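Long-range contact in Pre-mRNA-processing-splicing factor 8 (Cryptococcus neoformans var. grubii serotype A, PDB 6MX6), which is a spliceosomal protein interrupted by an intein, the part crystallised here, which probably excises itself by protein splicing and joins the flanking host segments: residues C5-G17 with L21-G33. Sequence-based numbering, arbitrary orientation.
Sequences CLQNGTRLLRADG and LVEDVQEGDQLLG
Leu21 pairs antiparallel with Arg11 in a non-hydrogen-bonded pair, its CD2 lying 3.6 Å from Arg11 CG. Next along, Val22 N donates to Thr10 O (2.9 Å), almost in line with the carbonyl, and the valine side chain fits into the bend of residues 5-17: CG1, set between the backbone N and the carbonyl carbon (chi1 60°), meets Gln7 O at 3.4 Å, while CB packs on Leu12 CD1. Gln7 O also receives both Thr10 N and Thr10 OG1, which fastens the type II turn from Gln7 to Thr10. Glu23 bends back at chi2 (-95°), and its OE1 takes Gly9 N of that turn at 2.8 Å on the syn side; the carboxylate stacks on the Asn8 amide, whose OD1 is hydrogen-bonded to Ser155 OG. Asp29 OD2, which accepts Gln26 N, meets Arg14 NH1 in a long, weak salt bridge, the guanidinium and carboxylate planes nearly perpendicular. Backbone bonds from Ala15 N to Gln30 O and from Leu32 N to Leu13 O then bridge the two segments around Arg14 and Leu31. In this Hint-family fold, strand 164-166 packs on Leu12, Leu13 and Leu32, while strands 38-49 and 152-159 cover Val25 through Ala41 and Phe157.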
loop_
_atom_site.group_PDB
_atom_site.type_symbol
_atom_site.label_atom_id
_atom_site.label_comp_id
_atom_site.label_asym_id
_atom_site.label_seq_id
_atom_site.Cartn_x
_atom_site.Cartn_y
_atom_site.Cartn_z
ATOM N N CYS A 5 2.062 -7.800 1.102
ATOM C CA CYS A 5 1.751 -7.800 2.525
ATOM C C CYS A 5 2.478 -6.646 3.233
ATOM O O CYS A 5 3.457 -6.128 2.704
ATOM C CB CYS A 5 2.145 -9.133 3.108
ATOM S SG CYS A 5 1.931 -10.433 1.873
ATOM N N LEU A 6 2.027 -6.271 4.432
ATOM C CA LEU A 6 2.427 -5.011 5.052
ATOM C C LEU A 6 3.069 -5.233 6.412
ATOM O O LEU A 6 2.730 -6.174 7.131
ATOM C CB LEU A 6 1.222 -4.081 5.230
ATOM C CG LEU A 6 0.474 -3.721 3.950
ATOM C CD1 LEU A 6 -0.748 -2.890 4.319
ATOM C CD2 LEU A 6 1.374 -2.945 3.013
ATOM N N GLN A 7 3.975 -4.327 6.786
ATOM C CA GLN A 7 4.609 -4.433 8.088
ATOM C C GLN A 7 3.578 -4.311 9.194
ATOM O O GLN A 7 2.664 -3.479 9.124
ATOM C CB GLN A 7 5.666 -3.346 8.279
ATOM C CG GLN A 7 6.453 -3.529 9.563
ATOM C CD GLN A 7 7.576 -2.518 9.692
ATOM O OE1 GLN A 7 7.336 -1.316 9.666
ATOM N NE2 GLN A 7 8.808 -3.005 9.826
ATOM N N ASN A 8 3.718 -5.153 10.217
ATOM C CA ASN A 8 2.861 -5.032 11.388
ATOM C C ASN A 8 2.937 -3.623 11.964
ATOM O O ASN A 8 4.012 -3.019 12.050
ATOM C CB ASN A 8 3.256 -6.050 12.452
ATOM C CG ASN A 8 2.754 -7.451 12.133
ATOM O OD1 ASN A 8 2.277 -7.719 11.030
ATOM N ND2 ASN A 8 2.866 -8.351 13.100
ATOM N N GLY A 9 1.788 -3.112 12.376
ATOM C CA GLY A 9 1.685 -1.753 12.862
ATOM C C GLY A 9 1.221 -0.763 11.825
ATOM O O GLY A 9 1.013 0.411 12.159
ATOM N N THR A 10 1.053 -1.196 10.579
ATOM C CA THR A 10 0.470 -0.338 9.560
ATOM C C THR A 10 -0.996 -0.079 9.903
ATOM O O THR A 10 -1.752 -1.011 10.189
ATOM C CB THR A 10 0.595 -0.979 8.179
ATOM O OG1 THR A 10 1.981 -1.227 7.866
ATOM C CG2 THR A 10 -0.001 -0.065 7.130
ATOM N N ARG A 11 -1.390 1.194 9.891
ATOM C CA ARG A 11 -2.728 1.605 10.308
ATOM C C ARG A 11 -3.638 1.707 9.089
ATOM O O ARG A 11 -3.361 2.480 8.164
ATOM C CB ARG A 11 -2.666 2.944 11.053
ATOM C CG ARG A 11 -1.798 2.910 12.305
ATOM C CD ARG A 11 -1.247 4.290 12.660
ATOM N NE ARG A 11 -2.313 5.266 12.850
ATOM C CZ ARG A 11 -2.111 6.557 13.089
ATOM N NH1 ARG A 11 -0.875 7.034 13.167
ATOM N NH2 ARG A 11 -3.147 7.371 13.245
ATOM N N LEU A 12 -4.724 0.939 9.091
ATOM C CA LEU A 12 -5.711 0.909 8.026
ATOM C C LEU A 12 -7.035 1.461 8.530
ATOM O O LEU A 12 -7.232 1.656 9.731
ATOM C CB LEU A 12 -5.898 -0.521 7.513
ATOM C CG LEU A 12 -4.588 -1.263 7.242
ATOM C CD1 LEU A 12 -4.841 -2.710 6.860
ATOM C CD2 LEU A 12 -3.807 -0.543 6.145
ATOM N N LEU A 13 -7.962 1.678 7.595
ATOM C CA LEU A 13 -9.289 2.210 7.903
ATOM C C LEU A 13 -10.330 1.104 7.779
ATOM O O LEU A 13 -10.431 0.456 6.731
ATOM C CB LEU A 13 -9.646 3.370 6.972
ATOM C CG LEU A 13 -8.837 4.651 7.173
ATOM C CD1 LEU A 13 -9.236 5.714 6.169
ATOM C CD2 LEU A 13 -8.989 5.160 8.591
ATOM N N ARG A 14 -11.100 0.893 8.845
ATOM C CA ARG A 14 -12.291 0.063 8.746
ATOM C C ARG A 14 -13.347 0.755 7.889
ATOM O O ARG A 14 -13.298 1.965 7.649
ATOM C CB ARG A 14 -12.875 -0.222 10.129
ATOM C CG ARG A 14 -12.044 -1.126 11.019
ATOM C CD ARG A 14 -12.831 -1.495 12.268
ATOM N NE ARG A 14 -12.037 -2.270 13.215
ATOM C CZ ARG A 14 -11.826 -3.577 13.115
ATOM N NH1 ARG A 14 -12.345 -4.263 12.105
ATOM N NH2 ARG A 14 -11.092 -4.198 14.025
ATOM N N ALA A 15 -14.335 -0.027 7.445
ATOM C CA ALA A 15 -15.395 0.535 6.612
ATOM C C ALA A 15 -16.158 1.649 7.317
ATOM O O ALA A 15 -16.752 2.498 6.643
ATOM C CB ALA A 15 -16.368 -0.563 6.174
ATOM N N ASP A 16 -16.150 1.675 8.647
ATOM C CA ASP A 16 -16.855 2.704 9.400
ATOM C C ASP A 16 -15.988 3.922 9.690
ATOM O O ASP A 16 -16.463 4.866 10.334
ATOM C CB ASP A 16 -17.403 2.126 10.713
ATOM C CG ASP A 16 -16.310 1.767 11.709
ATOM O OD1 ASP A 16 -15.122 1.735 11.325
ATOM O OD2 ASP A 16 -16.640 1.512 12.887
ATOM N N GLY A 17 -14.733 3.924 9.243
ATOM C CA GLY A 17 -13.854 5.057 9.412
ATOM C C GLY A 17 -12.913 4.977 10.593
ATOM O O GLY A 17 -11.990 5.793 10.673
ATOM N N LEU A 21 -5.148 -1.856 13.114
ATOM C CA LEU A 21 -3.806 -2.246 12.700
ATOM C C LEU A 21 -3.896 -3.458 11.780
ATOM O O LEU A 21 -4.790 -4.295 11.916
ATOM C CB LEU A 21 -2.927 -2.555 13.912
ATOM C CG LEU A 21 -2.676 -1.396 14.887
ATOM C CD1 LEU A 21 -1.773 -1.852 16.033
ATOM C CD2 LEU A 21 -2.081 -0.186 14.182
ATOM N N VAL A 22 -2.973 -3.532 10.819
ATOM C CA VAL A 22 -3.071 -4.552 9.780
ATOM C C VAL A 22 -3.092 -5.948 10.395
ATOM O O VAL A 22 -3.797 -6.842 9.912
ATOM C CB VAL A 22 -1.928 -4.398 8.753
ATOM C CG1 VAL A 22 -0.556 -4.547 9.420
ATOM C CG2 VAL A 22 -2.081 -5.416 7.637
ATOM N N GLU A 23 -2.341 -6.155 11.475
ATOM C CA GLU A 23 -2.280 -7.472 12.098
ATOM C C GLU A 23 -3.517 -7.791 12.930
ATOM O O GLU A 23 -3.675 -8.945 13.348
ATOM C CB GLU A 23 -1.028 -7.597 12.969
ATOM C CG GLU A 23 -1.029 -6.738 14.225
ATOM C CD GLU A 23 -0.322 -5.405 14.009
ATOM O OE1 GLU A 23 -0.275 -4.948 12.849
ATOM O OE2 GLU A 23 0.189 -4.828 14.993
ATOM N N ASP A 24 -4.387 -6.816 13.176
ATOM C CA ASP A 24 -5.649 -7.053 13.870
ATOM C C ASP A 24 -6.803 -7.309 12.911
ATOM O O ASP A 24 -7.920 -7.577 13.365
ATOM C CB ASP A 24 -5.986 -5.866 14.781
ATOM C CG ASP A 24 -4.947 -5.655 15.872
ATOM O OD1 ASP A 24 -4.270 -6.636 16.246
ATOM O OD2 ASP A 24 -4.802 -4.508 16.353
ATOM N N VAL A 25 -6.559 -7.232 11.604
ATOM C CA VAL A 25 -7.587 -7.533 10.614
ATOM C C VAL A 25 -7.863 -9.028 10.622
ATOM O O VAL A 25 -6.939 -9.840 10.496
ATOM C CB VAL A 25 -7.140 -7.068 9.223
ATOM C CG1 VAL A 25 -8.117 -7.548 8.155
ATOM C CG2 VAL A 25 -6.994 -5.541 9.194
ATOM N N GLN A 26 -9.129 -9.401 10.766
ATOM C CA GLN A 26 -9.509 -10.806 10.820
ATOM C C GLN A 26 -10.447 -11.146 9.671
ATOM O O GLN A 26 -10.975 -10.265 8.992
ATOM C CB GLN A 26 -10.151 -11.152 12.169
ATOM C CG GLN A 26 -9.201 -11.880 13.108
ATOM C CD GLN A 26 -8.408 -12.985 12.408
ATOM O OE1 GLN A 26 -8.969 -13.813 11.674
ATOM N NE2 GLN A 26 -7.094 -12.998 12.627
ATOM N N GLU A 27 -10.650 -12.452 9.466
ATOM C CA GLU A 27 -11.437 -12.934 8.335
ATOM C C GLU A 27 -12.832 -12.314 8.328
ATOM O O GLU A 27 -13.499 -12.238 9.363
ATOM C CB GLU A 27 -11.537 -14.461 8.377
ATOM C CG GLU A 27 -12.418 -15.066 7.293
ATOM C CD GLU A 27 -11.664 -15.377 6.007
ATOM O OE1 GLU A 27 -10.415 -15.435 6.032
ATOM O OE2 GLU A 27 -12.324 -15.569 4.962
ATOM N N GLY A 28 -13.268 -11.869 7.148
ATOM C CA GLY A 28 -14.550 -11.208 6.993
ATOM C C GLY A 28 -14.585 -9.737 7.365
ATOM O O GLY A 28 -15.617 -9.090 7.141
ATOM N N ASP A 29 -13.504 -9.183 7.919
ATOM C CA ASP A 29 -13.519 -7.797 8.377
ATOM C C ASP A 29 -13.791 -6.836 7.222
ATOM O O ASP A 29 -13.392 -7.065 6.080
ATOM C CB ASP A 29 -12.191 -7.434 9.054
ATOM C CG ASP A 29 -12.258 -7.549 10.566
ATOM O OD1 ASP A 29 -13.365 -7.816 11.080
ATOM O OD2 ASP A 29 -11.215 -7.373 11.243
ATOM N N GLN A 30 -14.483 -5.745 7.535
ATOM C CA GLN A 30 -14.851 -4.745 6.545
ATOM C C GLN A 30 -13.858 -3.587 6.609
ATOM O O GLN A 30 -13.675 -2.979 7.669
ATOM C CB GLN A 30 -16.280 -4.256 6.782
ATOM C CG GLN A 30 -17.336 -5.362 6.658
ATOM C CD GLN A 30 -17.384 -5.969 5.268
ATOM O OE1 GLN A 30 -17.911 -5.365 4.335
ATOM N NE2 GLN A 30 -16.829 -7.174 5.121
ATOM N N LEU A 31 -13.218 -3.303 5.481
ATOM C CA LEU A 31 -12.282 -2.203 5.297
ATOM C C LEU A 31 -12.873 -1.163 4.357
ATOM O O LEU A 31 -13.855 -1.407 3.652
ATOM C CB LEU A 31 -10.957 -2.708 4.721
ATOM C CG LEU A 31 -10.257 -3.790 5.529
ATOM C CD1 LEU A 31 -8.998 -4.206 4.790
ATOM C CD2 LEU A 31 -9.937 -3.272 6.917
ATOM N N LEU A 32 -12.229 -0.004 4.315
ATOM C CA LEU A 32 -12.713 1.107 3.511
ATOM C C LEU A 32 -12.020 1.111 2.152
ATOM O O LEU A 32 -10.785 1.122 2.076
ATOM C CB LEU A 32 -12.483 2.418 4.255
ATOM C CG LEU A 32 -13.084 3.660 3.606
ATOM C CD1 LEU A 32 -14.535 3.407 3.230
ATOM C CD2 LEU A 32 -12.954 4.824 4.563
ATOM N N GLY A 33 -12.818 1.106 1.081
ATOM C CA GLY A 33 -12.315 1.229 -0.270
ATOM C C GLY A 33 -12.093 2.673 -0.669
ATOM O O GLY A 33 -12.555 3.619 -0.020
#